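Local coordinates for protein putative methylthioribose-1-phosphate isomerase (Archaeoglobus fulgidus, PDB 1T5O) that probably catalyses the interconversion of 5-methylthioribose 1-phosphate and 5-methylthioribulose 1-phosphate, an isomerisation used in methionine biosynthesis, at residues Glu128-Asn133 with Ala160-Gly165; Leu143-Asp148 with Val226-Val231; Arg189-Gly194 with Arg286-Phe291. All blocks are in the same frame, centred on the assembly; numbering follows the deposited sequence.

Contact 1. Residues Glu128-Asn133 with Ala160-Gly165; sequences EDVERN and ATVDWG
Helix 111-141 is held against the loop between strand 149-152 and helix 167-176 in the Rossmann-like domain, and two helix side chains, one turn apart, bond to the loop backbone. From N133, CB lies 3.3 Å from G165 O and touches the CB of W164; CG remains near G165 O, OD1 lies farther from it, and ND2 reaches D163 O at 3.1 Å. The bond runs nearly along the C=O axis and close to the amide plane, and as D163 O also accepts from G165 N, two donors grip it. N133 and T161 reach toward each other tip to tip, ND2 coming 3.3 Å from T161 CB, while the hydroxyl of T161 turns to G157 O. D129, with CG anti to its backbone N (chi1 178°), sends OD1 to V162 N at 2.9 Å in an almost straight bond of 172°; OD2 pairs with R132 of the same helix. D129, N133 and V162 are buried, with P48 of helix 47-61 against D129 and T161. The side chain of T161 comes within about 6 Å of the predicted substrate-binding G46. V130 crosses V162 at about a right angle, its CG2 3.6 Å from V162 CG1.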
# COMPACT_ATOMS: atom_id res chain seq x y z
N GLU A 128 3.29 -16.97 -30.85
CA GLU A 128 2.57 -17.96 -30.07
C GLU A 128 2.11 -17.38 -28.73
O GLU A 128 1.05 -17.74 -28.25
CB GLU A 128 3.45 -19.18 -29.83
CG GLU A 128 3.78 -19.89 -31.13
CD GLU A 128 4.63 -21.12 -30.89
OE1 GLU A 128 5.46 -21.10 -29.96
OE2 GLU A 128 4.46 -22.10 -31.64
N ASP A 129 2.90 -16.49 -28.13
CA ASP A 129 2.46 -15.88 -26.88
C ASP A 129 1.22 -15.03 -27.14
O ASP A 129 0.25 -15.03 -26.36
CB ASP A 129 3.53 -14.99 -26.26
CG ASP A 129 3.04 -14.34 -24.97
OD1 ASP A 129 3.11 -13.08 -24.86
OD2 ASP A 129 2.58 -15.10 -24.08
N VAL A 130 1.23 -14.29 -28.23
CA VAL A 130 0.07 -13.44 -28.53
C VAL A 130 -1.17 -14.32 -28.73
O VAL A 130 -2.24 -14.04 -28.18
CB VAL A 130 0.31 -12.57 -29.78
CG1 VAL A 130 -0.89 -11.65 -30.01
CG2 VAL A 130 1.58 -11.73 -29.59
N GLU A 131 -1.02 -15.39 -29.51
CA GLU A 131 -2.13 -16.29 -29.78
C GLU A 131 -2.66 -16.94 -28.50
O GLU A 131 -3.87 -17.03 -28.31
CB GLU A 131 -1.73 -17.35 -30.85
CG GLU A 131 -0.55 -18.24 -30.53
CD GLU A 131 -0.08 -19.09 -31.75
OE1 GLU A 131 0.29 -20.29 -31.55
OE2 GLU A 131 -0.07 -18.56 -32.89
N ARG A 132 -1.75 -17.37 -27.63
CA ARG A 132 -2.10 -17.96 -26.33
C ARG A 132 -2.95 -17.01 -25.46
O ARG A 132 -3.92 -17.42 -24.82
CB ARG A 132 -0.84 -18.30 -25.52
CG ARG A 132 -0.38 -19.73 -25.65
CD ARG A 132 0.75 -20.11 -24.67
NE ARG A 132 2.07 -19.63 -25.07
CZ ARG A 132 2.66 -18.55 -24.57
NH1 ARG A 132 2.04 -17.82 -23.62
NH2 ARG A 132 3.86 -18.17 -25.00
N ASN A 133 -2.56 -15.75 -25.42
CA ASN A 133 -3.26 -14.74 -24.62
C ASN A 133 -4.63 -14.43 -25.17
O ASN A 133 -5.57 -14.24 -24.41
CB ASN A 133 -2.43 -13.46 -24.52
CG ASN A 133 -1.19 -13.66 -23.68
OD1 ASN A 133 -1.17 -14.54 -22.83
ND2 ASN A 133 -0.14 -12.86 -23.91
N ALA A 160 3.42 -6.87 -19.85
CA ALA A 160 4.01 -8.05 -19.23
C ALA A 160 4.08 -9.26 -20.19
O ALA A 160 4.68 -10.30 -19.87
CB ALA A 160 3.20 -8.42 -17.99
N THR A 161 3.44 -9.14 -21.34
CA THR A 161 3.47 -10.21 -22.32
C THR A 161 3.93 -9.57 -23.61
O THR A 161 4.33 -8.40 -23.59
CB THR A 161 2.08 -10.85 -22.47
OG1 THR A 161 1.12 -9.85 -22.83
CG2 THR A 161 1.65 -11.49 -21.16
N VAL A 162 3.89 -10.30 -24.72
CA VAL A 162 4.28 -9.70 -26.01
C VAL A 162 3.14 -8.77 -26.41
O VAL A 162 3.37 -7.65 -26.90
CB VAL A 162 4.50 -10.78 -27.10
CG1 VAL A 162 4.64 -10.12 -28.46
CG2 VAL A 162 5.77 -11.58 -26.79
N ASP A 163 1.91 -9.24 -26.20
CA ASP A 163 0.72 -8.45 -26.47
C ASP A 163 -0.55 -9.07 -25.84
O ASP A 163 -0.57 -10.24 -25.46
CB ASP A 163 0.53 -8.28 -27.99
CG ASP A 163 -0.26 -7.02 -28.36
OD1 ASP A 163 -0.54 -6.20 -27.47
OD2 ASP A 163 -0.59 -6.86 -29.57
N TRP A 164 -1.60 -8.25 -25.75
CA TRP A 164 -2.92 -8.62 -25.23
C TRP A 164 -3.02 -8.76 -23.72
O TRP A 164 -3.92 -8.19 -23.09
CB TRP A 164 -3.42 -9.91 -25.90
CG TRP A 164 -4.93 -10.00 -25.90
CD1 TRP A 164 -5.72 -10.84 -25.14
CD2 TRP A 164 -5.84 -9.22 -26.70
NE1 TRP A 164 -7.05 -10.62 -25.43
CE2 TRP A 164 -7.14 -9.64 -26.39
CE3 TRP A 164 -5.66 -8.21 -27.67
CZ2 TRP A 164 -8.27 -9.08 -27.01
CZ3 TRP A 164 -6.78 -7.65 -28.28
CH2 TRP A 164 -8.07 -8.09 -27.94
N GLY A 165 -2.11 -9.54 -23.15
CA GLY A 165 -2.08 -9.75 -21.71
C GLY A 165 -2.79 -11.01 -21.22
O GLY A 165 -3.48 -11.68 -21.98

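Contact 2. Residues Leu143-Asp148 with Val226-Val231; sequences LLEDGD and VDKVIV
E145 to D148 form a type II beta turn, closed by D148 N to E145 O, and this turn faces the start of strand 228-231 with the CA atoms of D148 and D227 5.7 Å apart. Within the Rossmann-like sheet it leads into strand 149-152, the parallel neighbour of 228-231, so the contact lies where the two strands begin. G147, at phi 91°, has backbone angles at which a CB would run into the preceding carbonyl O.

K228 carries the contact. Its chain, bent at chi2 and chi4, slides past L144 in the opposite direction and brings NZ between two carboxylates in a salt-bridge network. E145, bent at chi2 and crossing the lysine at about a right angle, offers OE1 at 2.7 Å from K228 NZ, met nearly along the C-O axis. D148 OD1 lies 2.9 Å from the same NZ in a weak bond, the position of OD1 being less certain, and this oxygen also accepts from E145 N, which ties it to the turn. A methionine here would remove the charged NZ and would probably leave the carboxylates of E145 and D148 without their shared cation.

A third acid adds to the negative charge: D227 OD2 is 3.9 Å from D148 OD2, the carboxylate planes 26° apart, and D227 OD2 accepts a hydrogen bond from V149 N. The lysine would probably offset part of this repulsion. On the buried side, under V170 of helix 167-176, L144 and I230 meet tip to tip, CD1 to CD1 at 4.0 Å.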
# COMPACT_ATOMS: atom_id res chain seq x y z
N LEU A 143 -16.63 -15.26 -18.70
CA LEU A 143 -16.88 -15.06 -17.26
C LEU A 143 -17.20 -13.60 -16.93
O LEU A 143 -17.43 -13.23 -15.79
CB LEU A 143 -15.65 -15.47 -16.44
CG LEU A 143 -15.17 -16.89 -16.68
CD1 LEU A 143 -13.84 -17.10 -15.96
CD2 LEU A 143 -16.21 -17.87 -16.24
N LEU A 144 -17.20 -12.77 -17.95
CA LEU A 144 -17.47 -11.37 -17.75
C LEU A 144 -18.80 -11.02 -18.41
O LEU A 144 -19.12 -11.51 -19.51
CB LEU A 144 -16.31 -10.57 -18.36
CG LEU A 144 -15.33 -9.82 -17.45
CD1 LEU A 144 -15.22 -10.45 -16.09
CD2 LEU A 144 -13.99 -9.70 -18.16
N GLU A 145 -19.57 -10.17 -17.74
CA GLU A 145 -20.87 -9.72 -18.23
C GLU A 145 -20.86 -8.21 -18.49
O GLU A 145 -20.06 -7.44 -17.92
CB GLU A 145 -21.97 -10.09 -17.23
CG GLU A 145 -22.31 -11.62 -17.16
CD GLU A 145 -21.24 -12.47 -16.44
OE1 GLU A 145 -20.92 -12.15 -15.29
OE2 GLU A 145 -20.72 -13.46 -17.02
N ASP A 146 -21.74 -7.77 -19.37
CA ASP A 146 -21.83 -6.35 -19.70
C ASP A 146 -22.05 -5.56 -18.40
O ASP A 146 -22.88 -5.93 -17.58
CB ASP A 146 -22.99 -6.13 -20.69
CG ASP A 146 -23.12 -4.68 -21.14
OD1 ASP A 146 -22.11 -4.06 -21.53
OD2 ASP A 146 -24.25 -4.17 -21.10
N GLY A 147 -21.28 -4.49 -18.21
CA GLY A 147 -21.44 -3.67 -17.02
C GLY A 147 -20.55 -4.07 -15.84
O GLY A 147 -20.49 -3.37 -14.82
N ASP A 148 -19.87 -5.19 -15.97
CA ASP A 148 -18.99 -5.66 -14.89
C ASP A 148 -17.86 -4.71 -14.57
O ASP A 148 -17.27 -4.09 -15.46
CB ASP A 148 -18.36 -7.01 -15.25
CG ASP A 148 -19.20 -8.18 -14.83
OD1 ASP A 148 -18.79 -9.32 -15.15
OD2 ASP A 148 -20.25 -7.97 -14.20
N VAL A 226 -17.21 -3.80 -6.77
CA VAL A 226 -16.53 -4.82 -7.56
C VAL A 226 -17.36 -6.05 -7.88
O VAL A 226 -17.95 -6.66 -6.99
CB VAL A 226 -15.25 -5.31 -6.82
CG1 VAL A 226 -14.59 -6.50 -7.55
CG2 VAL A 226 -14.30 -4.16 -6.65
N ASP A 227 -17.41 -6.42 -9.16
CA ASP A 227 -18.15 -7.62 -9.58
C ASP A 227 -17.24 -8.84 -9.62
O ASP A 227 -17.66 -9.94 -9.33
CB ASP A 227 -18.78 -7.39 -10.96
CG ASP A 227 -19.82 -6.31 -10.94
OD1 ASP A 227 -20.85 -6.50 -10.28
OD2 ASP A 227 -19.59 -5.25 -11.55
N LYS A 228 -15.98 -8.64 -9.99
CA LYS A 228 -15.09 -9.79 -10.05
C LYS A 228 -13.67 -9.32 -9.91
O LYS A 228 -13.35 -8.16 -10.14
CB LYS A 228 -15.20 -10.53 -11.40
CG LYS A 228 -16.50 -10.34 -12.21
CD LYS A 228 -17.05 -11.72 -12.56
CE LYS A 228 -18.04 -11.68 -13.69
NZ LYS A 228 -19.37 -11.39 -13.25
N VAL A 229 -12.80 -10.26 -9.53
CA VAL A 229 -11.39 -9.96 -9.42
C VAL A 229 -10.69 -10.85 -10.44
O VAL A 229 -11.03 -12.03 -10.57
CB VAL A 229 -10.82 -10.35 -8.02
CG1 VAL A 229 -9.33 -10.06 -7.98
CG2 VAL A 229 -11.54 -9.58 -6.90
N ILE A 230 -9.73 -10.30 -11.18
CA ILE A 230 -8.94 -11.12 -12.11
C ILE A 230 -7.48 -10.71 -11.96
O ILE A 230 -7.13 -9.54 -12.13
CB ILE A 230 -9.34 -10.98 -13.63
CG1 ILE A 230 -10.84 -11.21 -13.84
CG2 ILE A 230 -8.57 -12.05 -14.45
CD1 ILE A 230 -11.29 -11.09 -15.35
N VAL A 231 -6.64 -11.67 -11.60
CA VAL A 231 -5.22 -11.39 -11.44
C VAL A 231 -4.44 -12.40 -12.28
O VAL A 231 -5.00 -13.36 -12.83
CB VAL A 231 -4.75 -11.52 -9.96
CG1 VAL A 231 -5.45 -10.46 -9.10
CG2 VAL A 231 -5.01 -12.94 -9.44

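Contact 3. Residues Arg189-Gly194 with Arg286-Phe291; sequences RPLNQG and REELIF
The guanidinium of R189 has P190 CB over the centre of one face, 4.2 Å above the plane, and two oxygens at its edge, in the plane: N192 OD1 and a water. N192 OD1 takes NH1 at 3.1 Å, with the donor in the carbonyl plane of the asparagine. The water accepts from R189 NH2 at 2.7 Å and donates to both E288 O and F291 O, so it bridges to the second segment, where the arginine itself makes no direct hydrogen bond. Bends at chi2 and chi3 curl the arginine chain back over its own proline. NE turns to E187 of the second subunit in a salt bridge, and T213 of that subunit packs on R189, P190 and L289, which places this contact at the dimer interface. The loop 189-192 leads into helix 193-204 of the Rossmann-like domain, whose first residue, Q193, is a predicted substrate-binding residue; across from the loop stands the short, weakly bonded helix 287-290. P190, preceded by a cis peptide bond, packs against two of that helix's side chains, its CB 3.8 Å from L289 CD2 and its CG 3.6 Å from E288 OE1. Fully extended beyond CG, E288 crosses P190 and L191 obliquely; E288 OE1 accepts a hydrogen bond from N306 ND2. L191 lays CD1 against the carboxylate carbon, E288 CD, at 3.5 Å.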
# COMPACT_ATOMS: atom_id res chain seq x y z
N ARG A 189 1.92 -1.71 -4.24
CA ARG A 189 3.19 -1.34 -3.61
C ARG A 189 4.12 -2.57 -3.55
O ARG A 189 3.65 -3.68 -3.68
CB ARG A 189 2.91 -0.81 -2.20
CG ARG A 189 2.19 0.55 -2.24
CD ARG A 189 3.15 1.61 -2.68
NE ARG A 189 4.20 1.80 -1.67
CZ ARG A 189 5.36 2.40 -1.89
NH1 ARG A 189 5.65 2.87 -3.10
NH2 ARG A 189 6.23 2.53 -0.90
N PRO A 190 5.44 -2.37 -3.40
CA PRO A 190 6.12 -1.08 -3.28
C PRO A 190 6.66 -0.53 -4.62
O PRO A 190 7.24 0.56 -4.64
CB PRO A 190 7.25 -1.38 -2.30
CG PRO A 190 7.70 -2.73 -2.78
CD PRO A 190 6.35 -3.46 -2.98
N LEU A 191 6.49 -1.26 -5.72
CA LEU A 191 7.00 -0.80 -7.01
C LEU A 191 5.97 -0.13 -7.90
O LEU A 191 6.31 0.36 -8.97
CB LEU A 191 7.63 -1.98 -7.78
CG LEU A 191 9.15 -1.92 -7.96
CD1 LEU A 191 9.82 -1.33 -6.73
CD2 LEU A 191 9.69 -3.32 -8.27
N ASN A 192 4.71 -0.12 -7.46
CA ASN A 192 3.61 0.52 -8.18
C ASN A 192 3.35 0.10 -9.62
O ASN A 192 3.10 0.95 -10.50
CB ASN A 192 3.77 2.04 -8.16
CG ASN A 192 3.49 2.63 -6.81
OD1 ASN A 192 4.26 2.42 -5.85
ND2 ASN A 192 2.38 3.34 -6.70
N GLN A 193 3.39 -1.19 -9.88
CA GLN A 193 3.12 -1.66 -11.23
C GLN A 193 1.68 -1.34 -11.64
O GLN A 193 1.40 -1.15 -12.83
CB GLN A 193 3.37 -3.17 -11.33
CG GLN A 193 4.85 -3.52 -11.15
CD GLN A 193 5.19 -3.99 -9.72
OE1 GLN A 193 4.51 -3.64 -8.73
NE2 GLN A 193 6.24 -4.80 -9.62
N GLY A 194 0.78 -1.31 -10.66
CA GLY A 194 -0.62 -1.03 -10.93
C GLY A 194 -0.88 0.40 -11.39
O GLY A 194 -1.61 0.63 -12.36
N ARG A 286 15.40 -3.66 0.39
CA ARG A 286 14.75 -2.90 1.45
C ARG A 286 14.54 -1.43 1.08
O ARG A 286 13.65 -0.76 1.64
CB ARG A 286 15.57 -3.02 2.75
CG ARG A 286 17.01 -2.50 2.67
CD ARG A 286 17.75 -2.73 3.98
NE ARG A 286 17.22 -1.95 5.09
CZ ARG A 286 17.55 -0.68 5.35
NH1 ARG A 286 18.42 -0.05 4.56
NH2 ARG A 286 17.05 -0.06 6.40
N GLU A 287 15.31 -0.91 0.13
CA GLU A 287 15.14 0.51 -0.19
C GLU A 287 13.82 0.84 -0.87
O GLU A 287 13.41 1.99 -0.91
CB GLU A 287 16.32 1.05 -1.02
CG GLU A 287 16.29 0.78 -2.51
CD GLU A 287 17.09 1.82 -3.30
OE1 GLU A 287 17.80 1.45 -4.27
OE2 GLU A 287 17.01 3.03 -2.95
N GLU A 288 13.15 -0.19 -1.40
CA GLU A 288 11.87 0.01 -2.06
C GLU A 288 10.81 0.50 -1.07
O GLU A 288 9.77 0.99 -1.49
CB GLU A 288 11.41 -1.31 -2.73
CG GLU A 288 12.33 -1.78 -3.86
CD GLU A 288 11.87 -3.09 -4.52
OE1 GLU A 288 10.93 -3.76 -4.00
OE2 GLU A 288 12.46 -3.45 -5.56
N LEU A 289 11.08 0.35 0.23
CA LEU A 289 10.13 0.82 1.26
C LEU A 289 10.63 2.08 1.98
O LEU A 289 9.88 2.71 2.73
CB LEU A 289 9.94 -0.24 2.34
CG LEU A 289 8.98 -1.43 2.19
CD1 LEU A 289 7.56 -0.96 2.32
CD2 LEU A 289 9.21 -2.12 0.87
N ILE A 290 11.89 2.44 1.76
CA ILE A 290 12.52 3.56 2.45
C ILE A 290 12.49 4.87 1.68
O ILE A 290 12.44 5.95 2.26
CB ILE A 290 13.99 3.15 2.85
CG1 ILE A 290 13.91 2.01 3.89
CG2 ILE A 290 14.76 4.34 3.46
CD1 ILE A 290 15.25 1.39 4.27
N PHE A 291 12.50 4.77 0.36
CA PHE A 291 12.49 5.92 -0.51
C PHE A 291 11.38 5.75 -1.53
O PHE A 291 11.02 4.62 -1.89
CB PHE A 291 13.82 6.02 -1.26
CG PHE A 291 14.91 6.67 -0.48
CD1 PHE A 291 15.00 8.06 -0.43
CD2 PHE A 291 15.84 5.91 0.22
CE1 PHE A 291 16.00 8.68 0.32
CE2 PHE A 291 16.85 6.52 0.98
CZ PHE A 291 16.93 7.91 1.02
O HOH W 1 8.52 3.35 -2.16

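From the N terminus, helix 111-141 supplies the first half of contact 1, which closes soonest, over the span holding strand 149-152. Contact 2 opens within that span, at 143-148, and closes only at 226-231, so the two cross. Contact 3 begins at 189-194, inside the loop of contact 2, and ends beyond it at 286-291; contacts 2 and 3 therefore cross as well, whereas contacts 1 and 3 follow in series. Contact 1 fastens the long helix to the loop before helix 167-176, contact 2 joins the starts of adjacent central strands, and contact 3 ties the entrance of helix 193-204 to helix 287-290. Their centres lie 21 to 28 Å apart, and none touches another.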